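Local coordinates for protein methyltransferase (Streptococcus pyogenes, PDB 2ESR) that probably transfers a methyl group from S-adenosylmethionine to a substrate not yet assigned, as expected of a Rossmann-fold methyltransferase, at residues A68-Q71 with D72-M76; K157-I161 with S162-V166. All coordinates share one frame; numbering follows the deposited sequence.

Contact 1: A68-Q71 with D72-M76; sequences AIIQ and DNIIM
A68, I69 and I70 offer their carbonyl oxygens to the amides of D72, N73 and I74 in successive i to i+4 bonds of an alpha-helix, the straightest running from N73 N to I69 O (2.9 Å, 168° at the hydrogen), whereas the following one, from I75 N to Q71 O, is weak. On the buried side I70 and I74 pack one turn apart. CG1 of I70 stands beside its backbone N (chi1 -66°), which turns the CG2 branch along the helix to meet I74 CD1 at 3.5 Å, a tight methyl contact. I74 CG1 also passes 3.0 Å from I70 O, and I75 CG1 similarly lies 3.1 Å from Q71 O. I69 and N73 run side by side in the same direction, with N73 ND2 3.2 Å from I69 CG2. The angle from this amide to I69 O is poor; ND2 instead makes a weak hydrogen bond to S42 O, across to the neighbouring loop. Q71 touches T98 of the second subunit. Helix 64-75 is the crossover of the beta-alpha-beta unit between strands 56-60 and 83-86, and it lays I70 and Q71 on L85 and I74 on F83 of the latter strand.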
loop_
_atom_site.group_PDB
_atom_site.type_symbol
_atom_site.label_atom_id
_atom_site.label_comp_id
_atom_site.label_asym_id
_atom_site.label_seq_id
_atom_site.Cartn_x
_atom_site.Cartn_y
_atom_site.Cartn_z
ATOM N N ALA A 68 -16.005 -3.288 1.032
ATOM C CA ALA A 68 -16.654 -2.737 2.211
ATOM C C ALA A 68 -16.327 -3.598 3.425
ATOM O O ALA A 68 -15.983 -3.086 4.492
ATOM C CB ALA A 68 -18.159 -2.673 1.994
ATOM N N ILE A 69 -16.424 -4.911 3.255
ATOM C CA ILE A 69 -16.140 -5.831 4.345
ATOM C C ILE A 69 -14.690 -5.705 4.791
ATOM O O ILE A 69 -14.405 -5.626 5.984
ATOM C CB ILE A 69 -16.429 -7.281 3.926
ATOM C CG1 ILE A 69 -17.913 -7.420 3.579
ATOM C CG2 ILE A 69 -16.059 -8.238 5.052
ATOM C CD1 ILE A 69 -18.301 -8.777 3.040
ATOM N N ILE A 70 -13.775 -5.674 3.829
ATOM C CA ILE A 70 -12.360 -5.555 4.147
ATOM C C ILE A 70 -12.086 -4.302 4.963
ATOM O O ILE A 70 -11.429 -4.356 5.999
ATOM C CB ILE A 70 -11.500 -5.495 2.872
ATOM C CG1 ILE A 70 -11.583 -6.823 2.120
ATOM C CG2 ILE A 70 -10.062 -5.174 3.238
ATOM C CD1 ILE A 70 -10.856 -6.813 0.788
ATOM N N GLN A 71 -12.593 -3.170 4.486
ATOM C CA GLN A 71 -12.390 -1.902 5.170
ATOM C C GLN A 71 -12.866 -1.950 6.616
ATOM O O GLN A 71 -12.206 -1.418 7.510
ATOM C CB GLN A 71 -13.094 -0.781 4.396
ATOM C CG GLN A 71 -12.385 -0.443 3.089
ATOM C CD GLN A 71 -13.165 0.513 2.206
ATOM O OE1 GLN A 71 -13.572 1.587 2.642
ATOM N NE2 GLN A 71 -13.370 0.126 0.952
ATOM N N ASP A 72 -14.002 -2.597 6.850
ATOM C CA ASP A 72 -14.535 -2.718 8.202
ATOM C C ASP A 72 -13.637 -3.607 9.060
ATOM O O ASP A 72 -13.309 -3.254 10.194
ATOM C CB ASP A 72 -15.955 -3.293 8.166
ATOM C CG ASP A 72 -16.968 -2.315 7.594
ATOM O OD1 ASP A 72 -18.129 -2.724 7.373
ATOM O OD2 ASP A 72 -16.609 -1.137 7.371
ATOM N N ASN A 73 -13.237 -4.757 8.518
ATOM C CA ASN A 73 -12.375 -5.686 9.247
ATOM C C ASN A 73 -11.042 -5.038 9.606
ATOM O O ASN A 73 -10.478 -5.304 10.665
ATOM C CB ASN A 73 -12.106 -6.952 8.419
ATOM C CG ASN A 73 -13.332 -7.838 8.276
ATOM O OD1 ASN A 73 -14.041 -8.097 9.245
ATOM N ND2 ASN A 73 -13.573 -8.321 7.064
ATOM N N ILE A 74 -10.541 -4.194 8.709
ATOM C CA ILE A 74 -9.273 -3.512 8.926
ATOM C C ILE A 74 -9.350 -2.572 10.127
ATOM O O ILE A 74 -8.367 -2.378 10.841
ATOM C CB ILE A 74 -8.858 -2.712 7.673
ATOM C CG1 ILE A 74 -8.555 -3.675 6.521
ATOM C CG2 ILE A 74 -7.641 -1.857 7.978
ATOM C CD1 ILE A 74 -8.236 -2.992 5.203
ATOM N N ILE A 75 -10.526 -1.993 10.347
ATOM C CA ILE A 75 -10.721 -1.079 11.466
ATOM C C ILE A 75 -10.697 -1.837 12.790
ATOM O O ILE A 75 -10.149 -1.356 13.780
ATOM C CB ILE A 75 -12.062 -0.330 11.353
ATOM C CG1 ILE A 75 -12.146 0.389 10.007
ATOM C CG2 ILE A 75 -12.186 0.681 12.484
ATOM C CD1 ILE A 75 -13.477 1.062 9.753
HETATM N N MSE A 76 -11.289 -3.028 12.798
HETATM C CA MSE A 76 -11.342 -3.852 14.001
HETATM C C MSE A 76 -9.971 -4.303 14.492
HETATM O O MSE A 76 -9.844 -4.805 15.609
HETATM C CB MSE A 76 -12.223 -5.083 13.763
HETATM C CG MSE A 76 -13.709 -4.780 13.660
HETATM SE SE MSE A 76 -14.782 -6.390 13.557
HETATM C CE MSE A 76 -14.765 -6.877 15.426
#

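Contact 2: K157-I161 with S162-V166; sequences KIYGI and SKVTV
Strand 157-159 turns through G160 and I161 into strand 162-166, and K157 with V164 and Y159 with S162 form its two hydrogen-bonded antiparallel pairs. I158 and K163 make the non-hydrogen-bonded pair between them. The K163 side chain begins with CB 3.9 Å from both K157 O and I158 CG1. CG comes nearer to the same two atoms, and CD presses against I158 CG1 at 3.5 Å, a tight contact, while also touching I158 CD1. The chain then bends at chi3 (70°), and its NZ ends in a hydrogen bond to V142 O, so the aliphatic part packs on I158 while the ammonium is held by a loop carbonyl. On the other face of the sheet, the Y159 ring leans over the partner strand. S162 OG lies in the ring plane at its edge, 3.7 Å from Y159 CD2, and Y159 OH reaches V164 CG2 at 3.3 Å. Y159 O takes two bonds from one residue: S162 OG, at 3.2 Å, comes nearly along the carbonyl direction, whereas S162 N sits 44° out of the carbonyl plane. Helix 19-26 packs against Y159 through A21, I22 and M25. With the positive phi of G160 (67°) at its first corner, the connection resembles a type II' turn, a classic closure for a beta hairpin with a two-residue loop.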
loop_
_atom_site.group_PDB
_atom_site.type_symbol
_atom_site.label_atom_id
_atom_site.label_comp_id
_atom_site.label_asym_id
_atom_site.label_seq_id
_atom_site.Cartn_x
_atom_site.Cartn_y
_atom_site.Cartn_z
ATOM N N LYS A 157 -2.094 -29.511 1.963
ATOM C CA LYS A 157 -2.929 -30.206 2.929
ATOM C C LYS A 157 -4.392 -30.055 2.568
ATOM O O LYS A 157 -4.838 -28.983 2.159
ATOM C CB LYS A 157 -2.688 -29.659 4.339
ATOM C CG LYS A 157 -3.483 -30.378 5.422
ATOM C CD LYS A 157 -3.023 -29.974 6.817
ATOM C CE LYS A 157 -3.815 -30.707 7.894
ATOM N NZ LYS A 157 -3.712 -32.191 7.765
ATOM N N ILE A 158 -5.133 -31.145 2.717
ATOM C CA ILE A 158 -6.552 -31.148 2.415
ATOM C C ILE A 158 -7.329 -31.351 3.705
ATOM O O ILE A 158 -7.075 -32.298 4.445
ATOM C CB ILE A 158 -6.922 -32.296 1.447
ATOM C CG1 ILE A 158 -6.215 -32.099 0.107
ATOM C CG2 ILE A 158 -8.434 -32.359 1.268
ATOM C CD1 ILE A 158 -6.499 -33.194 -0.914
ATOM N N TYR A 159 -8.253 -30.443 3.987
ATOM C CA TYR A 159 -9.092 -30.573 5.168
ATOM C C TYR A 159 -10.440 -29.925 4.945
ATOM O O TYR A 159 -10.538 -28.838 4.369
ATOM C CB TYR A 159 -8.408 -30.012 6.422
ATOM C CG TYR A 159 -7.521 -28.804 6.234
ATOM C CD1 TYR A 159 -6.315 -28.708 6.929
ATOM C CD2 TYR A 159 -7.892 -27.742 5.410
ATOM C CE1 TYR A 159 -5.500 -27.592 6.816
ATOM C CE2 TYR A 159 -7.079 -26.610 5.289
ATOM C CZ TYR A 159 -5.884 -26.548 5.999
ATOM O OH TYR A 159 -5.063 -25.450 5.912
ATOM N N GLY A 160 -11.485 -30.609 5.397
ATOM C CA GLY A 160 -12.825 -30.099 5.204
ATOM C C GLY A 160 -13.084 -30.148 3.716
ATOM O O GLY A 160 -12.872 -31.180 3.081
ATOM N N ILE A 161 -13.521 -29.034 3.145
ATOM C CA ILE A 161 -13.793 -28.991 1.716
ATOM C C ILE A 161 -12.815 -28.052 1.024
ATOM O O ILE A 161 -13.164 -27.378 0.056
ATOM C CB ILE A 161 -15.227 -28.517 1.434
ATOM C CG1 ILE A 161 -15.439 -27.118 2.011
ATOM C CG2 ILE A 161 -16.224 -29.500 2.038
ATOM C CD1 ILE A 161 -16.789 -26.525 1.675
ATOM N N SER A 162 -11.589 -28.013 1.524
ATOM C CA SER A 162 -10.591 -27.140 0.930
ATOM C C SER A 162 -9.203 -27.750 0.929
ATOM O O SER A 162 -8.924 -28.738 1.611
ATOM C CB SER A 162 -10.550 -25.806 1.675
ATOM O OG SER A 162 -10.040 -25.981 2.982
ATOM N N LYS A 163 -8.326 -27.146 0.146
ATOM C CA LYS A 163 -6.958 -27.603 0.069
ATOM C C LYS A 163 -6.067 -26.380 0.048
ATOM O O LYS A 163 -6.368 -25.396 -0.640
ATOM C CB LYS A 163 -6.727 -28.433 -1.198
ATOM C CG LYS A 163 -5.298 -28.943 -1.308
ATOM C CD LYS A 163 -5.127 -29.967 -2.421
ATOM C CE LYS A 163 -5.244 -29.346 -3.791
ATOM N NZ LYS A 163 -4.957 -30.371 -4.841
ATOM N N VAL A 164 -4.991 -26.434 0.826
ATOM C CA VAL A 164 -4.035 -25.343 0.877
ATOM C C VAL A 164 -2.732 -25.859 0.291
ATOM O O VAL A 164 -2.221 -26.902 0.698
ATOM C CB VAL A 164 -3.774 -24.857 2.320
ATOM C CG1 VAL A 164 -2.634 -23.844 2.324
ATOM C CG2 VAL A 164 -5.034 -24.217 2.890
ATOM N N THR A 165 -2.218 -25.131 -0.687
ATOM C CA THR A 165 -0.973 -25.491 -1.343
ATOM C C THR A 165 -0.031 -24.308 -1.170
ATOM O O THR A 165 -0.400 -23.167 -1.445
ATOM C CB THR A 165 -1.192 -25.732 -2.847
ATOM O OG1 THR A 165 -2.182 -26.755 -3.033
ATOM C CG2 THR A 165 0.107 -26.172 -3.518
ATOM N N VAL A 166 1.183 -24.574 -0.713
ATOM C CA VAL A 166 2.144 -23.502 -0.517
ATOM C C VAL A 166 3.322 -23.695 -1.456
ATOM O O VAL A 166 3.941 -24.757 -1.461
ATOM C CB VAL A 166 2.688 -23.494 0.917
ATOM C CG1 VAL A 166 3.639 -22.302 1.105
ATOM C CG2 VAL A 166 1.535 -23.448 1.916
#

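How the contacts relate
Contact 1 comes first along the chain and contact 2 follows it, their centres 26 Å and nearest atoms about 18 Å apart, without touching. They belong to opposite halves of one mixed sheet. Helix 64-75 packs against strand 83-86, an outermost strand of the parallel half; the 157-166 hairpin joins strands 151-159 and 162-169 in the antiparallel half. The last strand, 162-169, runs antiparallel and slots in between 132-139 and 151-159, the arrangement characteristic of class I methyltransferases. The parallel half, with its beta-alpha-beta units, is where such enzymes usually bind S-adenosylmethionine, consistent with a similar role here, whereas the hairpin lies in the other half of the sheet, with strand 147-148 beyond it at the edge.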